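Side-chain contacts in agmatine N-acetyltransferase (Drosophila melanogaster, PDB 7CIW), which transfers an acetyl group from acetyl-coenzyme A to the amine of agmatine and probably also acylates arylalkylamines such as dopamine and serotonin: residues Phe25-Tyr30 with Ala48-Leu53; Glu34-Gly39 with Leu104-Ala109; Arg118-Pro123 with Thr211-Leu216; Val162-Thr167 with Arg173-Leu178. The protein carries 1 engineered substitution. One frame throughout, in Å; residues are numbered along the deposited sequence.

Contact 1: Phe25-Tyr30 with Ala48-Leu53; sequences FLLAHY and ADKEFL. With G0R (N-(4-carbamimidamidobutyl)ethanamide), chain C; COA (coenzyme A), chain B.
Leu26 and Leu53 meet through single methyls, CD1 to CD1 at 3.9 Å, where the two helices face each other beside the agmatine site. The helices run at 109° to each other and stand well apart, so side chains fill the gap between them. Near the surface Leu27 CD2 rests on Lys50 CD at 4.1 Å, the two chains crossing at about a right angle. Tyr30 reaches past them to both ligands. Its chi1 of 172° sets CG trans to the backbone nitrogen, and from CB the ring extends into the pocket. CD1 lies 3.7 Å from C6P of coenzyme A, and CE1 is 3.3 Å from O3, the acetamide oxygen of the product. Diagonally across the ring from CD1, CE2 approaches Leu53 CD1 obliquely at 4.3 Å. At the tip, OH donates to O3 at 2.7 Å, and that oxygen lies in the plane of the ring at its edge. A phenylalanine here would probably leave the product carbonyl without this donor. Asp49 holds the far end of the product with both carboxylate oxygens: guanidinium N11 gives a short bond to OD1, and N12 binds OD2 at 3.1 Å. Tyr31 also bonds to OD1. Acetamide held by a tyrosine and guanidinium paired with a carboxylate form the acceptor-amine site of this GNAT acetyltransferase.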
# COMPACT_ATOMS: atom_id res chain seq x y z
N PHE A 25 -7.43 -12.28 4.73
CA PHE A 25 -7.69 -11.03 5.44
C PHE A 25 -7.81 -9.87 4.46
O PHE A 25 -8.73 -9.04 4.57
CB PHE A 25 -6.58 -10.74 6.46
CG PHE A 25 -6.64 -9.34 7.00
CD1 PHE A 25 -7.54 -9.01 8.01
CD2 PHE A 25 -5.84 -8.33 6.47
CE1 PHE A 25 -7.62 -7.70 8.49
CE2 PHE A 25 -5.93 -7.03 6.95
CZ PHE A 25 -6.82 -6.73 7.96
N LEU A 26 -6.88 -9.76 3.51
CA LEU A 26 -6.92 -8.65 2.56
C LEU A 26 -8.23 -8.64 1.78
O LEU A 26 -8.81 -7.58 1.55
CB LEU A 26 -5.72 -8.71 1.61
CG LEU A 26 -4.34 -8.51 2.24
CD1 LEU A 26 -3.25 -8.71 1.18
CD2 LEU A 26 -4.23 -7.11 2.85
N LEU A 27 -8.70 -9.81 1.35
CA LEU A 27 -9.95 -9.86 0.60
C LEU A 27 -11.15 -9.49 1.47
O LEU A 27 -12.16 -9.01 0.95
CB LEU A 27 -10.14 -11.24 -0.02
CG LEU A 27 -9.13 -11.51 -1.12
CD1 LEU A 27 -9.07 -12.99 -1.48
CD2 LEU A 27 -9.46 -10.66 -2.35
N ALA A 28 -11.07 -9.71 2.78
CA ALA A 28 -12.20 -9.42 3.65
C ALA A 28 -12.26 -7.96 4.09
O ALA A 28 -13.35 -7.39 4.16
CB ALA A 28 -12.15 -10.32 4.89
N HIS A 29 -11.11 -7.34 4.40
CA HIS A 29 -11.11 -6.07 5.11
C HIS A 29 -10.20 -5.01 4.52
O HIS A 29 -10.18 -3.88 5.02
CB HIS A 29 -10.72 -6.30 6.58
CG HIS A 29 -11.69 -7.15 7.33
ND1 HIS A 29 -13.04 -6.87 7.36
CD2 HIS A 29 -11.52 -8.29 8.05
CE1 HIS A 29 -13.66 -7.80 8.08
NE2 HIS A 29 -12.76 -8.66 8.51
N TYR A 30 -9.44 -5.33 3.48
CA TYR A 30 -8.63 -4.34 2.78
C TYR A 30 -9.24 -4.00 1.43
O TYR A 30 -9.67 -2.87 1.20
CB TYR A 30 -7.20 -4.84 2.61
CG TYR A 30 -6.35 -3.96 1.72
CD1 TYR A 30 -5.89 -2.72 2.18
CD2 TYR A 30 -6.01 -4.35 0.43
CE1 TYR A 30 -5.12 -1.90 1.37
CE2 TYR A 30 -5.24 -3.53 -0.39
CZ TYR A 30 -4.80 -2.31 0.09
OH TYR A 30 -4.04 -1.50 -0.71
N ALA A 48 -3.60 -11.07 -10.85
CA ALA A 48 -2.31 -10.40 -10.92
C ALA A 48 -2.16 -9.36 -9.81
O ALA A 48 -1.05 -9.15 -9.30
CB ALA A 48 -2.14 -9.74 -12.29
N ASP A 49 -3.26 -8.72 -9.43
CA ASP A 49 -3.27 -7.78 -8.31
C ASP A 49 -2.88 -8.47 -7.02
O ASP A 49 -1.92 -8.08 -6.34
CB ASP A 49 -4.68 -7.17 -8.23
CG ASP A 49 -4.82 -6.06 -7.18
OD1 ASP A 49 -4.06 -6.02 -6.19
OD2 ASP A 49 -5.76 -5.25 -7.34
N LYS A 50 -3.61 -9.54 -6.68
CA LYS A 50 -3.30 -10.33 -5.49
C LYS A 50 -1.88 -10.87 -5.54
O LYS A 50 -1.16 -10.85 -4.54
CB LYS A 50 -4.30 -11.48 -5.36
CG LYS A 50 -5.75 -11.00 -5.30
CD LYS A 50 -6.75 -12.15 -5.09
CE LYS A 50 -6.91 -12.98 -6.35
NZ LYS A 50 -7.95 -14.06 -6.18
N GLU A 51 -1.47 -11.38 -6.70
CA GLU A 51 -0.14 -11.96 -6.83
C GLU A 51 0.95 -10.92 -6.59
O GLU A 51 1.98 -11.22 -5.98
CB GLU A 51 0.02 -12.59 -8.21
CG GLU A 51 -0.71 -13.92 -8.34
CD GLU A 51 -0.53 -14.55 -9.71
OE1 GLU A 51 0.53 -14.31 -10.34
OE2 GLU A 51 -1.45 -15.27 -10.15
N PHE A 52 0.74 -9.69 -7.05
CA PHE A 52 1.75 -8.66 -6.82
C PHE A 52 1.91 -8.38 -5.33
O PHE A 52 3.04 -8.27 -4.83
CB PHE A 52 1.42 -7.37 -7.54
CG PHE A 52 2.27 -6.23 -7.06
CD1 PHE A 52 3.64 -6.25 -7.28
CD2 PHE A 52 1.73 -5.19 -6.33
CE1 PHE A 52 4.45 -5.23 -6.82
CE2 PHE A 52 2.55 -4.16 -5.86
CZ PHE A 52 3.91 -4.20 -6.11
N LEU A 53 0.80 -8.22 -4.61
CA LEU A 53 0.92 -8.01 -3.17
C LEU A 53 1.71 -9.14 -2.53
O LEU A 53 2.65 -8.90 -1.76
CB LEU A 53 -0.47 -7.89 -2.53
CG LEU A 53 -1.18 -6.55 -2.78
CD1 LEU A 53 -2.35 -6.38 -1.83
CD2 LEU A 53 -0.20 -5.39 -2.64
C10 G0R C . -4.00 -2.72 -5.14
N12 G0R C . -5.42 -2.80 -5.46
C1 G0R C . -1.07 1.64 1.54
C2 G0R C . -2.16 1.33 0.52
C5 G0R C . -3.17 1.74 -1.77
C6 G0R C . -2.62 0.85 -2.88
C7 G0R C . -3.59 0.72 -4.06
C8 G0R C . -4.35 -0.61 -4.15
N4 G0R C . -2.15 2.01 -0.76
N9 G0R C . -3.51 -1.72 -4.55
N11 G0R C . -3.12 -3.80 -5.49
O3 G0R C . -3.01 0.53 0.77
N1A COA B . -13.76 4.57 8.00
C2A COA B . -14.26 5.43 8.93
N3A COA B . -13.47 5.86 9.97
C4A COA B . -12.20 5.43 10.08
C5A COA B . -11.72 4.58 9.16
C6A COA B . -12.52 4.15 8.12
N6A COA B . -12.44 3.25 6.90
N7A COA B . -10.43 4.28 9.47
C8A COA B . -10.10 4.94 10.58
N9A COA B . -11.18 5.66 10.95
C1B COA B . -11.46 6.46 11.98
C2B COA B . -11.29 5.61 13.26
O2B COA B . -12.50 4.81 13.57
C3B COA B . -10.93 6.48 14.23
O3B COA B . -12.01 7.33 14.71
P3B COA B . -12.95 6.97 16.04
O7A COA B . -12.14 6.17 17.05
O8A COA B . -13.53 8.26 16.62
O9A COA B . -14.09 6.12 15.50
C4B COA B . -9.97 7.55 13.45
O4B COA B . -10.34 7.54 12.17
C5B COA B . -8.51 7.23 13.63
O5B COA B . -8.36 5.82 13.48
P1A COA B . -6.86 5.16 13.10
O1A COA B . -5.85 6.19 12.60
O2A COA B . -6.36 4.36 14.30
O3A COA B . -7.19 4.16 11.84
P2A COA B . -6.75 2.59 11.68
O4A COA B . -7.48 1.74 12.68
O5A COA B . -5.24 2.47 11.78
O6A COA B . -7.30 2.28 10.16
CBP COA B . -6.93 2.17 7.88
CCP COA B . -6.80 3.04 9.11
CDP COA B . -5.88 1.01 8.01
CEP COA B . -6.63 3.00 6.62
CAP COA B . -8.36 1.66 7.80
OAP COA B . -9.21 2.75 7.54
C9P COA B . -8.60 0.61 6.70
O9P COA B . -8.26 -0.53 6.81
N8P COA B . -9.29 1.03 5.50
C7P COA B . -9.62 0.09 4.42
C6P COA B . -8.40 -0.28 3.46
C5P COA B . -7.76 1.03 3.06
O5P COA B . -8.39 1.92 2.55
N4P COA B . -6.30 1.14 3.34
C3P COA B . -5.51 2.33 3.07
C2P COA B . -5.36 2.64 1.58
S1P COA B . -4.15 3.99 1.63

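Contact 2: Glu34-Gly39 with Leu104-Ala109; sequences EPLTAG and LHLLSA. With G0R (N-(4-carbamimidamidobutyl)ethanamide), chain C.
The wall of the agmatine pocket closes where Leu36, on the short helix 35-38, meets Leu106 and Leu107 on helix 99-114. Leu36 CD1 is the meeting point: it touches Leu106 CD2 at 3.7 Å and Leu107 CD2 at 3.9 Å, and C7 of the product's butyl chain also lies 3.7 Å from this methyl. One methyl therefore joins the two helices and lines the ligand's aliphatic stretch. Beside it Glu34 caps the start of helix 35-38. Its chain bends at chi2 (-81°), which folds the carboxylate back over the helix's first turn. Leu36 N donates to Glu34 OE2 at 2.9 Å, 42° out of the carboxylate plane, while OE1 is gripped twice, by Thr37 N and by Thr37 OG1, the latter at 2.6 Å. With its proton spent on Glu34, the Thr37 hydroxyl can still accept, and it takes a weak bond from guanidinium N12 at 3.2 Å. Thr167 binds the other carboxylate oxygen, OE2. Glu34 OE1 also sits 3.2 Å from C8 of the product, so the capping group itself forms part of the wall. A side-chain N-cap and a leucine cluster thus combine in the substrate-binding pocket of this GNAT enzyme.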
# COMPACT_ATOMS: atom_id res chain seq x y z
N GLU A 34 -10.62 -0.35 0.05
CA GLU A 34 -9.52 0.42 -0.51
C GLU A 34 -10.02 1.21 -1.72
O GLU A 34 -10.65 0.63 -2.62
CB GLU A 34 -8.38 -0.51 -0.90
CG GLU A 34 -7.09 0.23 -1.23
CD GLU A 34 -7.11 0.77 -2.63
OE1 GLU A 34 -7.47 0.00 -3.55
OE2 GLU A 34 -6.80 1.97 -2.82
N PRO A 35 -9.80 2.52 -1.77
CA PRO A 35 -10.47 3.34 -2.80
C PRO A 35 -10.20 2.94 -4.25
O PRO A 35 -11.14 2.98 -5.05
CB PRO A 35 -9.96 4.76 -2.49
CG PRO A 35 -9.81 4.74 -0.99
CD PRO A 35 -9.26 3.36 -0.68
N LEU A 36 -8.97 2.58 -4.65
CA LEU A 36 -8.79 2.18 -6.06
C LEU A 36 -9.54 0.89 -6.37
O LEU A 36 -10.13 0.76 -7.44
CB LEU A 36 -7.32 1.99 -6.40
CG LEU A 36 -6.37 3.14 -6.09
CD1 LEU A 36 -5.01 2.87 -6.75
CD2 LEU A 36 -6.98 4.45 -6.57
N THR A 37 -9.51 -0.07 -5.45
CA THR A 37 -10.22 -1.32 -5.64
C THR A 37 -11.73 -1.10 -5.62
O THR A 37 -12.46 -1.69 -6.43
CB THR A 37 -9.80 -2.32 -4.57
OG1 THR A 37 -8.38 -2.24 -4.39
CG2 THR A 37 -10.16 -3.75 -4.97
N ALA A 38 -12.22 -0.27 -4.70
CA ALA A 38 -13.65 0.00 -4.63
C ALA A 38 -14.12 0.87 -5.79
O ALA A 38 -15.31 0.86 -6.12
CB ALA A 38 -14.00 0.68 -3.30
N GLY A 39 -13.21 1.60 -6.41
CA GLY A 39 -13.53 2.50 -7.50
C GLY A 39 -13.37 1.92 -8.88
O GLY A 39 -13.48 2.66 -9.87
N LEU A 104 -3.12 -0.11 -11.92
CA LEU A 104 -1.71 0.12 -12.21
C LEU A 104 -1.48 1.41 -12.99
O LEU A 104 -0.47 2.08 -12.79
CB LEU A 104 -1.13 -1.05 -13.00
CG LEU A 104 -0.57 -2.19 -12.15
CD1 LEU A 104 -0.17 -3.34 -13.06
CD2 LEU A 104 0.62 -1.73 -11.31
N HIS A 105 -2.41 1.78 -13.88
CA HIS A 105 -2.17 3.02 -14.62
C HIS A 105 -2.21 4.23 -13.69
O HIS A 105 -1.41 5.16 -13.85
CB HIS A 105 -3.17 3.15 -15.76
CG HIS A 105 -2.68 2.55 -17.05
ND1 HIS A 105 -2.97 1.26 -17.42
CD2 HIS A 105 -1.90 3.06 -18.03
CE1 HIS A 105 -2.40 1.00 -18.59
NE2 HIS A 105 -1.74 2.08 -18.98
N LEU A 106 -3.09 4.22 -12.68
CA LEU A 106 -3.06 5.30 -11.69
C LEU A 106 -1.78 5.23 -10.85
O LEU A 106 -1.08 6.24 -10.69
CB LEU A 106 -4.29 5.25 -10.79
CG LEU A 106 -4.28 6.41 -9.78
CD1 LEU A 106 -5.61 7.14 -9.76
CD2 LEU A 106 -3.86 5.98 -8.36
N LEU A 107 -1.45 4.05 -10.33
CA LEU A 107 -0.26 3.93 -9.49
C LEU A 107 1.00 4.30 -10.25
O LEU A 107 1.94 4.88 -9.68
CB LEU A 107 -0.17 2.51 -8.93
CG LEU A 107 -1.23 2.17 -7.89
CD1 LEU A 107 -1.12 0.70 -7.47
CD2 LEU A 107 -1.13 3.08 -6.68
N SER A 108 1.05 3.98 -11.54
CA SER A 108 2.23 4.31 -12.34
C SER A 108 2.32 5.81 -12.59
O SER A 108 3.41 6.38 -12.56
CB SER A 108 2.20 3.53 -13.65
OG SER A 108 3.23 3.95 -14.55
N ALA A 109 1.18 6.46 -12.85
CA ALA A 109 1.20 7.92 -12.96
C ALA A 109 1.76 8.55 -11.69
O ALA A 109 2.55 9.50 -11.76
CB ALA A 109 -0.20 8.45 -13.25
C10 G0R C . -4.00 -2.72 -5.14
N12 G0R C . -5.42 -2.80 -5.46
C1 G0R C . -1.07 1.64 1.54
C2 G0R C . -2.16 1.33 0.52
C5 G0R C . -3.17 1.74 -1.77
C6 G0R C . -2.62 0.85 -2.88
C7 G0R C . -3.59 0.72 -4.06
C8 G0R C . -4.35 -0.61 -4.15
N4 G0R C . -2.15 2.01 -0.76
N9 G0R C . -3.51 -1.72 -4.55
N11 G0R C . -3.12 -3.80 -5.49
O3 G0R C . -3.01 0.53 0.77

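Contact 3: Arg118-Pro123 with Thr211-Leu216; sequences RRFSVP and TFVLHL
Phe120 and His215 form the aromatic part of this contact, a T-shaped pair in which the histidine brings its edge to the phenyl face. With CG opposite its carbonyl carbon (chi1 -65°), the phenyl is turned toward strand 208-215. The ring planes stand at 88° with centroids 4.8 Å apart. His215 CE1 leads, 3.6 Å from Phe120 CD2 and set toward the rim of the ring, with NE2 behind it at 3.9 Å from Phe120 CE2. The apolar part is Val213, two residues back, whose CG2 comes obliquely within 3.9 Å of Phe120 CE1 and close to CZ. The phenyl's other face is covered from its own segment: Arg119 CG lies 3.9 Å above the ring centre, and that arginine's guanidinium is tied to the carbonyls of Ala113 and Thr114. Phe120, just past the end of helix 116-119, is thus sandwiched between an arginine chain and an imidazole edge, with Leu161 of the adjoining strand touching both rings. A serine in place of Phe120 would probably strip His215 of its aromatic partner and open a gap over Val213. No hydrogen bond crosses between the two segments, so the join depends on dispersion and on the slightly positive imidazole C-H facing the phenyl pi cloud, an attraction that would probably strengthen if the histidine were protonated.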
# COMPACT_ATOMS: atom_id res chain seq x y z
N ARG A 118 15.12 9.89 -7.25
CA ARG A 118 15.71 11.08 -7.85
C ARG A 118 15.37 12.33 -7.05
O ARG A 118 16.22 13.22 -6.88
CB ARG A 118 15.21 11.24 -9.28
CG ARG A 118 15.59 10.08 -10.17
CD ARG A 118 15.39 10.42 -11.65
NE ARG A 118 16.04 9.41 -12.48
CZ ARG A 118 15.60 8.16 -12.62
NH1 ARG A 118 14.49 7.77 -11.98
NH2 ARG A 118 16.25 7.31 -13.39
N ARG A 119 14.13 12.42 -6.56
CA ARG A 119 13.69 13.61 -5.85
C ARG A 119 14.56 13.88 -4.62
O ARG A 119 14.93 15.03 -4.37
CB ARG A 119 12.22 13.47 -5.45
CG ARG A 119 11.67 14.62 -4.60
CD ARG A 119 10.24 14.32 -4.16
NE ARG A 119 9.32 14.22 -5.29
CZ ARG A 119 8.43 15.16 -5.63
NH1 ARG A 119 8.33 16.27 -4.90
NH2 ARG A 119 7.64 14.99 -6.68
N PHE A 120 14.89 12.84 -3.85
CA PHE A 120 15.63 13.00 -2.60
C PHE A 120 17.06 12.47 -2.68
O PHE A 120 17.73 12.41 -1.64
CB PHE A 120 14.88 12.31 -1.45
CG PHE A 120 13.55 12.93 -1.13
CD1 PHE A 120 12.36 12.25 -1.36
CD2 PHE A 120 13.49 14.23 -0.63
CE1 PHE A 120 11.14 12.83 -1.08
CE2 PHE A 120 12.26 14.81 -0.34
CZ PHE A 120 11.09 14.12 -0.57
N SER A 121 17.53 12.10 -3.87
CA SER A 121 18.87 11.53 -4.06
C SER A 121 19.15 10.41 -3.07
O SER A 121 20.16 10.41 -2.36
CB SER A 121 19.96 12.61 -3.96
OG SER A 121 20.20 13.24 -5.21
N VAL A 122 18.25 9.43 -3.02
CA VAL A 122 18.48 8.24 -2.21
C VAL A 122 18.54 7.04 -3.15
O VAL A 122 17.90 7.07 -4.21
CB VAL A 122 17.38 8.03 -1.15
CG1 VAL A 122 17.43 9.13 -0.09
CG2 VAL A 122 16.02 7.98 -1.82
N PRO A 123 19.27 5.98 -2.80
CA PRO A 123 19.42 4.86 -3.74
C PRO A 123 18.20 3.97 -3.84
O PRO A 123 18.06 3.25 -4.84
CB PRO A 123 20.62 4.08 -3.18
CG PRO A 123 20.67 4.45 -1.75
CD PRO A 123 20.16 5.85 -1.64
N THR A 211 0.53 11.07 -1.80
CA THR A 211 1.74 10.31 -1.53
C THR A 211 2.55 10.98 -0.44
O THR A 211 2.83 12.18 -0.52
CB THR A 211 2.56 10.17 -2.80
OG1 THR A 211 1.78 9.47 -3.78
CG2 THR A 211 3.84 9.36 -2.53
N PHE A 212 2.92 10.20 0.58
CA PHE A 212 3.69 10.68 1.71
C PHE A 212 5.00 9.91 1.80
O PHE A 212 5.08 8.74 1.40
CB PHE A 212 2.93 10.49 3.02
CG PHE A 212 1.74 11.40 3.20
CD1 PHE A 212 0.51 11.10 2.61
CD2 PHE A 212 1.84 12.52 4.00
CE1 PHE A 212 -0.58 11.93 2.80
CE2 PHE A 212 0.76 13.35 4.20
CZ PHE A 212 -0.45 13.06 3.60
N VAL A 213 6.02 10.56 2.36
CA VAL A 213 7.30 9.91 2.64
C VAL A 213 7.72 10.18 4.08
O VAL A 213 7.32 11.17 4.70
CB VAL A 213 8.42 10.36 1.68
CG1 VAL A 213 8.03 10.11 0.24
CG2 VAL A 213 8.75 11.83 1.90
N LEU A 214 8.55 9.28 4.59
CA LEU A 214 9.19 9.42 5.88
C LEU A 214 10.68 9.23 5.70
O LEU A 214 11.11 8.22 5.14
CB LEU A 214 8.65 8.41 6.89
CG LEU A 214 9.28 8.49 8.28
CD1 LEU A 214 8.75 9.71 9.04
CD2 LEU A 214 9.03 7.20 9.06
N HIS A 215 11.48 10.18 6.18
CA HIS A 215 12.92 10.06 6.07
C HIS A 215 13.45 9.25 7.24
O HIS A 215 13.15 9.55 8.40
CB HIS A 215 13.58 11.44 6.04
CG HIS A 215 13.15 12.26 4.86
ND1 HIS A 215 13.86 12.28 3.68
CD2 HIS A 215 12.07 13.05 4.66
CE1 HIS A 215 13.24 13.05 2.81
NE2 HIS A 215 12.15 13.53 3.38
N LEU A 216 14.22 8.20 6.93
CA LEU A 216 14.79 7.30 7.94
C LEU A 216 16.20 7.69 8.31
O LEU A 216 16.92 8.27 7.48
CB LEU A 216 14.78 5.86 7.44
CG LEU A 216 13.39 5.30 7.15
CD1 LEU A 216 13.51 3.84 6.74
CD2 LEU A 216 12.48 5.45 8.36
OXT LEU A 216 16.66 7.41 9.42

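Contact 4: Val162-Thr167 with Arg173-Leu178; sequences VSVDCT and RLVQRL. With COA (coenzyme A), chain B; G0R (N-(4-carbamimidamidobutyl)ethanamide), chain C.
Cys166 and Val175 bring their backbones nearest, CA to CA 8.7 Å, where segment 162-167, on strand 161-166, faces helix 169-177. The strand ends in an inverse gamma turn centred on Cys166, closed by a weak bond from Thr167 N to Asp165 O. Val175 fills the gap with both methyls: chi1 of -63° puts CG2 between backbone N and carbonyl carbon, where it meets Cys166 SG at 3.8 Å, and CG1 comes 4.3 Å from Val164 CG1. Asp165 O also takes a weak bond from the product amide N4, at 3.1 Å. Arg177 turns its guanidinium edge to coenzyme A: NH2 reaches pyrophosphate oxygen O1A at 2.8 Å, and NH1 shares it at 3.2 Å; Asn141 gives NH2 a second partner. With Asp165 and Thr167, strand end and helix line the cofactor pocket of the GNAT fold. Helix 169-177 covers one side of strand 161-166, between strands 125-133 and 208-215, and Val175 sits among Phe212 of strand 208-215, Tyr180 of a loop and Met147 of helix 142-156.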
# COMPACT_ATOMS: atom_id res chain seq x y z
N VAL A 162 10.87 5.88 3.44
CA VAL A 162 9.64 5.09 3.29
C VAL A 162 8.66 5.94 2.50
O VAL A 162 8.57 7.15 2.74
CB VAL A 162 9.03 4.70 4.65
CG1 VAL A 162 7.71 3.93 4.46
CG2 VAL A 162 10.01 3.88 5.47
N SER A 163 7.94 5.33 1.56
CA SER A 163 6.91 6.03 0.81
C SER A 163 5.61 5.25 0.85
O SER A 163 5.60 4.04 1.06
CB SER A 163 7.32 6.27 -0.65
OG SER A 163 7.64 5.04 -1.30
N VAL A 164 4.49 5.96 0.65
CA VAL A 164 3.18 5.31 0.68
C VAL A 164 2.18 6.16 -0.09
O VAL A 164 2.15 7.39 0.07
CB VAL A 164 2.74 5.06 2.14
CG1 VAL A 164 2.69 6.38 2.95
CG2 VAL A 164 1.39 4.33 2.19
N ASP A 165 1.38 5.53 -0.96
CA ASP A 165 0.32 6.23 -1.70
C ASP A 165 -0.97 6.11 -0.91
O ASP A 165 -1.66 5.09 -0.97
CB ASP A 165 0.13 5.65 -3.10
CG ASP A 165 1.39 5.71 -3.94
OD1 ASP A 165 2.15 6.69 -3.83
OD2 ASP A 165 1.61 4.76 -4.73
N CYS A 166 -1.34 7.17 -0.19
CA CYS A 166 -2.57 7.16 0.59
C CYS A 166 -3.74 7.46 -0.34
O CYS A 166 -4.12 8.62 -0.57
CB CYS A 166 -2.48 8.14 1.74
SG CYS A 166 -1.22 7.70 2.96
N THR A 167 -4.30 6.40 -0.91
CA THR A 167 -5.52 6.51 -1.70
C THR A 167 -6.72 6.84 -0.82
O THR A 167 -7.73 7.34 -1.33
CB THR A 167 -5.73 5.21 -2.46
OG1 THR A 167 -5.82 4.13 -1.52
CG2 THR A 167 -4.55 4.94 -3.39
N ARG A 173 -4.41 10.71 7.03
CA ARG A 173 -4.43 11.26 8.38
C ARG A 173 -3.55 10.46 9.33
O ARG A 173 -2.90 11.03 10.23
CB ARG A 173 -5.87 11.31 8.90
CG ARG A 173 -6.72 12.37 8.21
CD ARG A 173 -8.18 12.08 8.40
NE ARG A 173 -9.00 12.89 7.49
CZ ARG A 173 -10.31 12.77 7.38
NH1 ARG A 173 -10.97 11.88 8.12
NH2 ARG A 173 -10.97 13.54 6.53
N LEU A 174 -3.52 9.14 9.16
CA LEU A 174 -2.65 8.31 10.00
C LEU A 174 -1.18 8.67 9.82
O LEU A 174 -0.45 8.85 10.80
CB LEU A 174 -2.89 6.83 9.67
CG LEU A 174 -1.78 5.90 10.15
CD1 LEU A 174 -1.76 5.90 11.67
CD2 LEU A 174 -1.95 4.49 9.62
N VAL A 175 -0.72 8.80 8.57
CA VAL A 175 0.71 9.00 8.38
C VAL A 175 1.09 10.43 8.71
O VAL A 175 2.22 10.69 9.09
CB VAL A 175 1.16 8.59 6.96
CG1 VAL A 175 0.91 7.11 6.75
CG2 VAL A 175 0.43 9.39 5.90
N GLN A 176 0.15 11.37 8.59
CA GLN A 176 0.39 12.71 9.12
C GLN A 176 0.70 12.66 10.61
O GLN A 176 1.63 13.32 11.09
CB GLN A 176 -0.84 13.59 8.88
CG GLN A 176 -1.01 14.08 7.48
CD GLN A 176 -2.20 14.99 7.38
OE1 GLN A 176 -3.25 14.74 7.98
NE2 GLN A 176 -2.04 16.08 6.64
N ARG A 177 -0.09 11.89 11.35
CA ARG A 177 0.14 11.73 12.78
C ARG A 177 1.50 11.09 13.05
O ARG A 177 2.14 11.39 14.07
CB ARG A 177 -1.01 10.90 13.38
CG ARG A 177 -0.69 10.06 14.58
CD ARG A 177 -1.99 9.60 15.23
NE ARG A 177 -2.30 8.20 14.96
CZ ARG A 177 -3.39 7.77 14.32
NH1 ARG A 177 -4.29 8.63 13.86
NH2 ARG A 177 -3.59 6.47 14.15
N LEU A 178 1.97 10.24 12.14
CA LEU A 178 3.29 9.64 12.27
C LEU A 178 4.42 10.58 11.86
O LEU A 178 5.59 10.22 12.04
CB LEU A 178 3.35 8.36 11.42
CG LEU A 178 2.45 7.24 11.95
CD1 LEU A 178 2.50 6.03 11.02
CD2 LEU A 178 2.84 6.85 13.38
N1A COA B . -13.76 4.57 8.00
C2A COA B . -14.26 5.43 8.93
N3A COA B . -13.47 5.86 9.97
C4A COA B . -12.20 5.43 10.08
C5A COA B . -11.72 4.58 9.16
C6A COA B . -12.52 4.15 8.12
N6A COA B . -12.44 3.25 6.90
N7A COA B . -10.43 4.28 9.47
C8A COA B . -10.10 4.94 10.58
N9A COA B . -11.18 5.66 10.95
C1B COA B . -11.46 6.46 11.98
C2B COA B . -11.29 5.61 13.26
O2B COA B . -12.50 4.81 13.57
C3B COA B . -10.93 6.48 14.23
O3B COA B . -12.01 7.33 14.71
P3B COA B . -12.95 6.97 16.04
O7A COA B . -12.14 6.17 17.05
O8A COA B . -13.53 8.26 16.62
O9A COA B . -14.09 6.12 15.50
C4B COA B . -9.97 7.55 13.45
O4B COA B . -10.34 7.54 12.17
C5B COA B . -8.51 7.23 13.63
O5B COA B . -8.36 5.82 13.48
P1A COA B . -6.86 5.16 13.10
O1A COA B . -5.85 6.19 12.60
O2A COA B . -6.36 4.36 14.30
O3A COA B . -7.19 4.16 11.84
P2A COA B . -6.75 2.59 11.68
O4A COA B . -7.48 1.74 12.68
O5A COA B . -5.24 2.47 11.78
O6A COA B . -7.30 2.28 10.16
CBP COA B . -6.93 2.17 7.88
CCP COA B . -6.80 3.04 9.11
CDP COA B . -5.88 1.01 8.01
CEP COA B . -6.63 3.00 6.62
CAP COA B . -8.36 1.66 7.80
OAP COA B . -9.21 2.75 7.54
C9P COA B . -8.60 0.61 6.70
O9P COA B . -8.26 -0.53 6.81
N8P COA B . -9.29 1.03 5.50
C7P COA B . -9.62 0.09 4.42
C6P COA B . -8.40 -0.28 3.46
C5P COA B . -7.76 1.03 3.06
O5P COA B . -8.39 1.92 2.55
N4P COA B . -6.30 1.14 3.34
C3P COA B . -5.51 2.33 3.07
C2P COA B . -5.36 2.64 1.58
S1P COA B . -4.15 3.99 1.63
C10 G0R C . -4.00 -2.72 -5.14
N12 G0R C . -5.42 -2.80 -5.46
C1 G0R C . -1.07 1.64 1.54
C2 G0R C . -2.16 1.33 0.52
C5 G0R C . -3.17 1.74 -1.77
C6 G0R C . -2.62 0.85 -2.88
C7 G0R C . -3.59 0.72 -4.06
C8 G0R C . -4.35 -0.61 -4.15
N4 G0R C . -2.15 2.01 -0.76
N9 G0R C . -3.51 -1.72 -4.55
N11 G0R C . -3.12 -3.80 -5.49
O3 G0R C . -3.01 0.53 0.77

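In the fold
From the N terminus, contact 1 opens on helix 19-30, and contact 2 begins a few residues on, at helix 35-38. Contact 1 then closes at helix 47-54, before contact 2 closes on helix 99-114, so these two loops cross; both reach the product. Contact 3 opens just after helix 116-119 and closes only on the last strand, a span of 87 intervening residues. Within that span lies contact 4, a short strand-to-helix connection. Contacts 3 and 4 use neighbouring strands, 208-215 and 161-166, of one sheet, with Thr211 bonded to Asp165, while Glu34 with Thr167 links contact 2 to contact 4. The pocket helices are thereby tied to the sheet carrying coenzyme A.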